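D-alanyl-D-alanine carboxypeptidase (Penicillin binding protein) family protein (Francisella tularensis subsp. tularensis, PDB 6OSU) probably removes the C-terminal D-alanine from peptidoglycan precursor peptides, as a penicillin-binding serine carboxypeptidase of the S11 family active in bacterial cell wall synthesis. Local coordinates at residues 146-151 with 159-164; 124-129 with 163-168. All blocks are in the same frame, centred on the assembly; numbering follows the deposited sequence.

Contact 1. Residues 146-151 with 159-164; sequences LMNQTA and THFANP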
loop_
_atom_site.group_PDB
_atom_site.type_symbol
_atom_site.label_atom_id
_atom_site.label_comp_id
_atom_site.label_asym_id
_atom_site.label_seq_id
_atom_site.Cartn_x
_atom_site.Cartn_y
_atom_site.Cartn_z
ATOM N N LEU A 146 -8.585 0.986 20.407
ATOM C CA LEU A 146 -9.073 1.603 19.181
ATOM C C LEU A 146 -8.352 1.042 17.958
ATOM O O LEU A 146 -8.972 0.823 16.909
ATOM C CB LEU A 146 -8.902 3.116 19.261
ATOM C CG LEU A 146 -9.347 3.893 18.027
ATOM C CD1 LEU A 146 -10.860 3.848 17.880
ATOM C CD2 LEU A 146 -8.839 5.314 18.118
ATOM N N MET A 147 -7.042 0.804 18.075
ATOM C CA MET A 147 -6.296 0.197 16.977
ATOM C C MET A 147 -6.851 -1.176 16.623
ATOM O O MET A 147 -6.980 -1.514 15.441
ATOM C CB MET A 147 -4.816 0.078 17.339
ATOM C CG MET A 147 -4.121 1.388 17.627
ATOM S SD MET A 147 -2.440 1.100 18.207
ATOM C CE MET A 147 -1.708 0.367 16.747
ATOM N N ASN A 148 -7.182 -1.981 17.634
ATOM C CA ASN A 148 -7.672 -3.330 17.368
ATOM C C ASN A 148 -9.093 -3.319 16.810
ATOM O O ASN A 148 -9.438 -4.178 15.990
ATOM C CB ASN A 148 -7.584 -4.174 18.641
ATOM C CG ASN A 148 -6.146 -4.496 19.022
ATOM O OD1 ASN A 148 -5.309 -4.753 18.158
ATOM N ND2 ASN A 148 -5.854 -4.469 20.316
ATOM N N GLN A 149 -9.924 -2.361 17.229
ATOM C CA GLN A 149 -11.245 -2.211 16.623
ATOM C C GLN A 149 -11.130 -1.782 15.169
ATOM O O GLN A 149 -11.822 -2.317 14.295
ATOM C CB GLN A 149 -12.076 -1.193 17.400
ATOM C CG GLN A 149 -12.448 -1.610 18.801
ATOM C CD GLN A 149 -13.053 -0.464 19.585
ATOM O OE1 GLN A 149 -12.842 -0.343 20.791
ATOM N NE2 GLN A 149 -13.803 0.393 18.898
ATOM N N THR A 150 -10.274 -0.797 14.897
ATOM C CA THR A 150 -10.088 -0.330 13.529
ATOM C C THR A 150 -9.561 -1.447 12.637
ATOM O O THR A 150 -9.959 -1.564 11.472
ATOM C CB THR A 150 -9.141 0.872 13.515
ATOM O OG1 THR A 150 -9.709 1.936 14.291
ATOM C CG2 THR A 150 -8.910 1.364 12.092
ATOM N N ALA A 151 -8.678 -2.292 13.174
ATOM C CA ALA A 151 -8.157 -3.408 12.395
ATOM C C ALA A 151 -9.271 -4.368 11.996
ATOM O O ALA A 151 -9.326 -4.822 10.848
ATOM C CB ALA A 151 -7.067 -4.135 13.181
ATOM N N THR A 159 -4.705 -9.928 13.074
ATOM C CA THR A 159 -3.881 -8.824 13.544
ATOM C C THR A 159 -4.305 -8.456 14.953
ATOM O O THR A 159 -5.500 -8.317 15.226
ATOM C CB THR A 159 -4.015 -7.609 12.619
ATOM O OG1 THR A 159 -3.287 -7.852 11.412
ATOM C CG2 THR A 159 -3.476 -6.352 13.283
ATOM N N HIS A 160 -3.330 -8.312 15.846
ATOM C CA HIS A 160 -3.604 -7.843 17.199
ATOM C C HIS A 160 -2.412 -7.035 17.678
ATOM O O HIS A 160 -1.296 -7.557 17.750
ATOM C CB HIS A 160 -3.882 -9.002 18.154
ATOM C CG HIS A 160 -4.262 -8.559 19.530
ATOM N ND1 HIS A 160 -5.540 -8.162 19.857
ATOM C CD2 HIS A 160 -3.523 -8.414 20.656
ATOM C CE1 HIS A 160 -5.577 -7.808 21.130
ATOM N NE2 HIS A 160 -4.366 -7.950 21.637
ATOM N N PHE A 161 -2.652 -5.771 18.011
ATOM C CA PHE A 161 -1.614 -4.877 18.499
ATOM C C PHE A 161 -1.610 -4.851 20.022
ATOM O O PHE A 161 -2.666 -4.883 20.658
ATOM C CB PHE A 161 -1.819 -3.468 17.946
ATOM C CG PHE A 161 -1.749 -3.394 16.448
ATOM C CD1 PHE A 161 -0.545 -3.595 15.789
ATOM C CD2 PHE A 161 -2.879 -3.122 15.698
ATOM C CE1 PHE A 161 -0.471 -3.526 14.411
ATOM C CE2 PHE A 161 -2.814 -3.049 14.319
ATOM C CZ PHE A 161 -1.606 -3.251 13.673
ATOM N N ALA A 162 -0.411 -4.809 20.602
ATOM C CA ALA A 162 -0.257 -4.725 22.048
ATOM C C ALA A 162 0.028 -3.313 22.528
ATOM O O ALA A 162 -0.092 -3.051 23.730
ATOM C CB ALA A 162 0.868 -5.651 22.529
ATOM N N ASN A 163 0.392 -2.414 21.622
ATOM C CA ASN A 163 0.755 -1.048 21.974
ATOM C C ASN A 163 0.749 -0.212 20.700
ATOM O O ASN A 163 0.607 -0.755 19.596
ATOM C CB ASN A 163 2.123 -0.997 22.682
ATOM C CG ASN A 163 3.216 -1.686 21.906
ATOM O OD1 ASN A 163 3.284 -1.582 20.683
ATOM N ND2 ASN A 163 4.076 -2.407 22.612
ATOM N N PRO A 164 0.871 1.116 20.812
ATOM C CA PRO A 164 0.789 1.962 19.609
ATOM C C PRO A 164 2.063 2.057 18.779
ATOM O O PRO A 164 1.994 2.551 17.641
ATOM C CB PRO A 164 0.431 3.348 20.175
ATOM C CG PRO A 164 -0.082 3.094 21.560
ATOM C CD PRO A 164 0.692 1.912 22.038
#
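Asn-148 reads the backbone of Phe-161 with both ends of its amide. OD1 of Asn-148 takes the N-H of Phe-161, 2.8 Å from N to OD1, on a lone pair and nearly straight (168°), while ND2 of Asn-148 gives a hydrogen to O of Phe-161 at 3.2 Å, with that oxygen lying in the amide plane. The pair of bonds fixes the amide's rotation and ties the extended loop to the flank of helix 140-154. The imidazole of His-160 crosses the amide obliquely, the two planes only 11° apart, with CE1 of His-160 3.4 Å from ND2 of Asn-148. It reaches there because CG stands anti to the backbone N (chi1 -176°).

One helical position earlier, Met-147 makes the apolar part of the contact. Its chain bends at chi3, which sets CE over one face of the Phe-161 ring, toward the rim, 4.1 Å from the ring centroid in a CH-pi contact. SD of Met-147, oblique to the ring in a Met-aromatic contact, packs against CA of Pro-164 at 3.6 Å. Ala-151 CB meets Thr-159 CG2 more loosely.

Farther out, helix 66-79 places Thr-66 against both Met-147 and Phe-161, and Thr-159 OG1 is hydrogen-bonded to Asp-178 and Thr-174. Chemically, a two-bond amide grip on the N-H and C=O of one residue and a buried sulfur-aromatic patch together anchor the loop that leads toward the predicted catalytic residues.

Contact 2. Residues 124-129 with 163-168; sequences SGNDAT and NPDGLP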
loop_
_atom_site.group_PDB
_atom_site.type_symbol
_atom_site.label_atom_id
_atom_site.label_comp_id
_atom_site.label_asym_id
_atom_site.label_seq_id
_atom_site.Cartn_x
_atom_site.Cartn_y
_atom_site.Cartn_z
ATOM N N SER A 124 10.308 7.117 12.654
ATOM C CA SER A 124 9.849 6.008 13.489
ATOM C C SER A 124 9.998 6.338 14.971
ATOM O O SER A 124 10.305 5.467 15.792
ATOM C CB SER A 124 10.578 4.703 13.142
ATOM O OG SER A 124 9.800 3.577 13.499
ATOM N N GLY A 125 9.764 7.603 15.317
ATOM C CA GLY A 125 9.968 8.057 16.679
ATOM C C GLY A 125 8.903 7.511 17.608
ATOM O O GLY A 125 7.700 7.734 17.386
ATOM N N ASN A 126 9.319 6.804 18.658
ATOM C CA ASN A 126 8.344 6.254 19.593
ATOM C C ASN A 126 7.736 7.346 20.470
ATOM O O ASN A 126 6.553 7.279 20.821
ATOM C CB ASN A 126 8.996 5.167 20.447
ATOM C CG ASN A 126 9.441 3.977 19.628
ATOM O OD1 ASN A 126 8.722 3.523 18.739
ATOM N ND2 ASN A 126 10.641 3.479 19.904
ATOM N N ASP A 127 8.526 8.360 20.831
ATOM C CA ASP A 127 7.990 9.450 21.641
ATOM C C ASP A 127 6.871 10.189 20.910
ATOM O O ASP A 127 5.867 10.569 21.523
ATOM C CB ASP A 127 9.113 10.410 22.051
ATOM C CG ASP A 127 10.003 10.829 20.888
ATOM O OD1 ASP A 127 9.757 10.396 19.744
ATOM O OD2 ASP A 127 10.959 11.599 21.127
ATOM N N ALA A 128 7.013 10.379 19.596
ATOM C CA ALA A 128 5.956 11.038 18.833
ATOM C C ALA A 128 4.715 10.160 18.743
ATOM O O ALA A 128 3.589 10.648 18.900
ATOM C CB ALA A 128 6.455 11.401 17.436
ATOM N N THR A 129 4.904 8.861 18.498
ATOM C CA THR A 129 3.778 7.934 18.444
ATOM C C THR A 129 3.011 7.925 19.761
ATOM O O THR A 129 1.776 7.968 19.776
ATOM C CB THR A 129 4.275 6.528 18.108
ATOM O OG1 THR A 129 5.079 6.580 16.924
ATOM C CG2 THR A 129 3.102 5.586 17.874
ATOM N N ASN A 163 0.392 -2.414 21.622
ATOM C CA ASN A 163 0.755 -1.048 21.974
ATOM C C ASN A 163 0.749 -0.212 20.700
ATOM O O ASN A 163 0.607 -0.755 19.596
ATOM C CB ASN A 163 2.123 -0.997 22.682
ATOM C CG ASN A 163 3.216 -1.686 21.906
ATOM O OD1 ASN A 163 3.284 -1.582 20.683
ATOM N ND2 ASN A 163 4.076 -2.407 22.612
ATOM N N PRO A 164 0.871 1.116 20.812
ATOM C CA PRO A 164 0.789 1.962 19.609
ATOM C C PRO A 164 2.063 2.057 18.779
ATOM O O PRO A 164 1.994 2.551 17.641
ATOM C CB PRO A 164 0.431 3.348 20.175
ATOM C CG PRO A 164 -0.082 3.094 21.560
ATOM C CD PRO A 164 0.692 1.912 22.038
ATOM N N ASP A 165 3.218 1.619 19.282
ATOM C CA ASP A 165 4.473 1.887 18.589
ATOM C C ASP A 165 5.216 0.646 18.119
ATOM O O ASP A 165 6.227 0.786 17.420
ATOM C CB ASP A 165 5.405 2.735 19.471
ATOM C CG ASP A 165 5.555 2.186 20.869
ATOM O OD1 ASP A 165 4.966 1.124 21.166
ATOM O OD2 ASP A 165 6.256 2.832 21.678
ATOM N N GLY A 166 4.758 -0.552 18.466
ATOM C CA GLY A 166 5.388 -1.763 17.988
ATOM C C GLY A 166 6.561 -2.254 18.804
ATOM O O GLY A 166 7.307 -3.118 18.327
ATOM N N LEU A 167 6.756 -1.730 20.009
ATOM C CA LEU A 167 7.809 -2.238 20.872
ATOM C C LEU A 167 7.417 -3.618 21.395
ATOM O O LEU A 167 6.263 -3.829 21.777
ATOM C CB LEU A 167 8.062 -1.276 22.030
ATOM C CG LEU A 167 8.664 0.067 21.603
ATOM C CD1 LEU A 167 8.753 1.021 22.784
ATOM C CD2 LEU A 167 10.035 -0.125 20.952
ATOM N N PRO A 168 8.346 -4.573 21.422
ATOM C CA PRO A 168 7.976 -5.957 21.750
ATOM C C PRO A 168 7.401 -6.099 23.155
ATOM O O PRO A 168 7.565 -5.236 24.020
ATOM C CB PRO A 168 9.298 -6.722 21.607
ATOM C CG PRO A 168 10.367 -5.676 21.706
ATOM C CD PRO A 168 9.778 -4.440 21.103
#
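Asn-126 and Asp-165 meet side on, their chains crossing at about a right angle and the amide turned 78° from the carboxylate. The closest touches are of oxygen against carbon: OD1 of Asn-126 lies 3.5 Å from CB of Asp-165, and OD2 of Asp-165 is 3.8 Å from CB of Asn-126. At the other end of the amide, ND2 of Asn-126 meets CD2 of Leu-167 tip to tip, 3.8 Å apart.

A turn along the helix, Thr-129 puts its methyl against the loop. CG2 of Thr-129 stands anti to the backbone N and approaches O of Pro-164 to 3.2 Å, with CB of Asp-165 at 4.0 Å from the same methyl. OG1 is directed back into the helix, where it and the N-H of Thr-129 reach Gly-125 O from opposite faces of its carbonyl plane.

The loop is braced from within by Asn-163: OD1 accepts from Gly-166 N in an Asx motif, and ND2 of Asn-163 gives a straight bond (165°) to Leu-167 O at 2.7 Å. Outside the segments, Gly-99 O accepts from Asn-126 ND2. Ser-124 and Asn-126 fit the SxN motif of penicillin-binding proteins, with Ser-124 and Lys-67 predicted catalytic residues. Close van der Waals touches, mostly of polar atoms against carbon, thus set helix and loop side by side, while the amide oxygen of Asn-126 and the backbone O of Asp-165 both hydrogen-bond Lys-67 NZ and probably help position it.

Contacts 1 and 2 are both largely buried and use successive parts of one loop, sharing Asn-163 and Pro-164, with centres about 13 Å apart. Contact 1 ties the loop to helix 140-154, farther from the predicted catalytic residues, though Pro-164 comes near Lys-67; contact 2 lays it beside helix 126-137, the helix that precedes 140-154 in the chain, in a segment that includes predicted active-site Ser-124. Pro-164 takes part in both, touching Met-147 in one and Thr-129 in the other. In 146-151 with 159-164 hydrogen bonds pass directly between the segments, whereas in 124-129 with 163-168 the direct touches are van der Waals and polar groups from both sides meet through Lys-67.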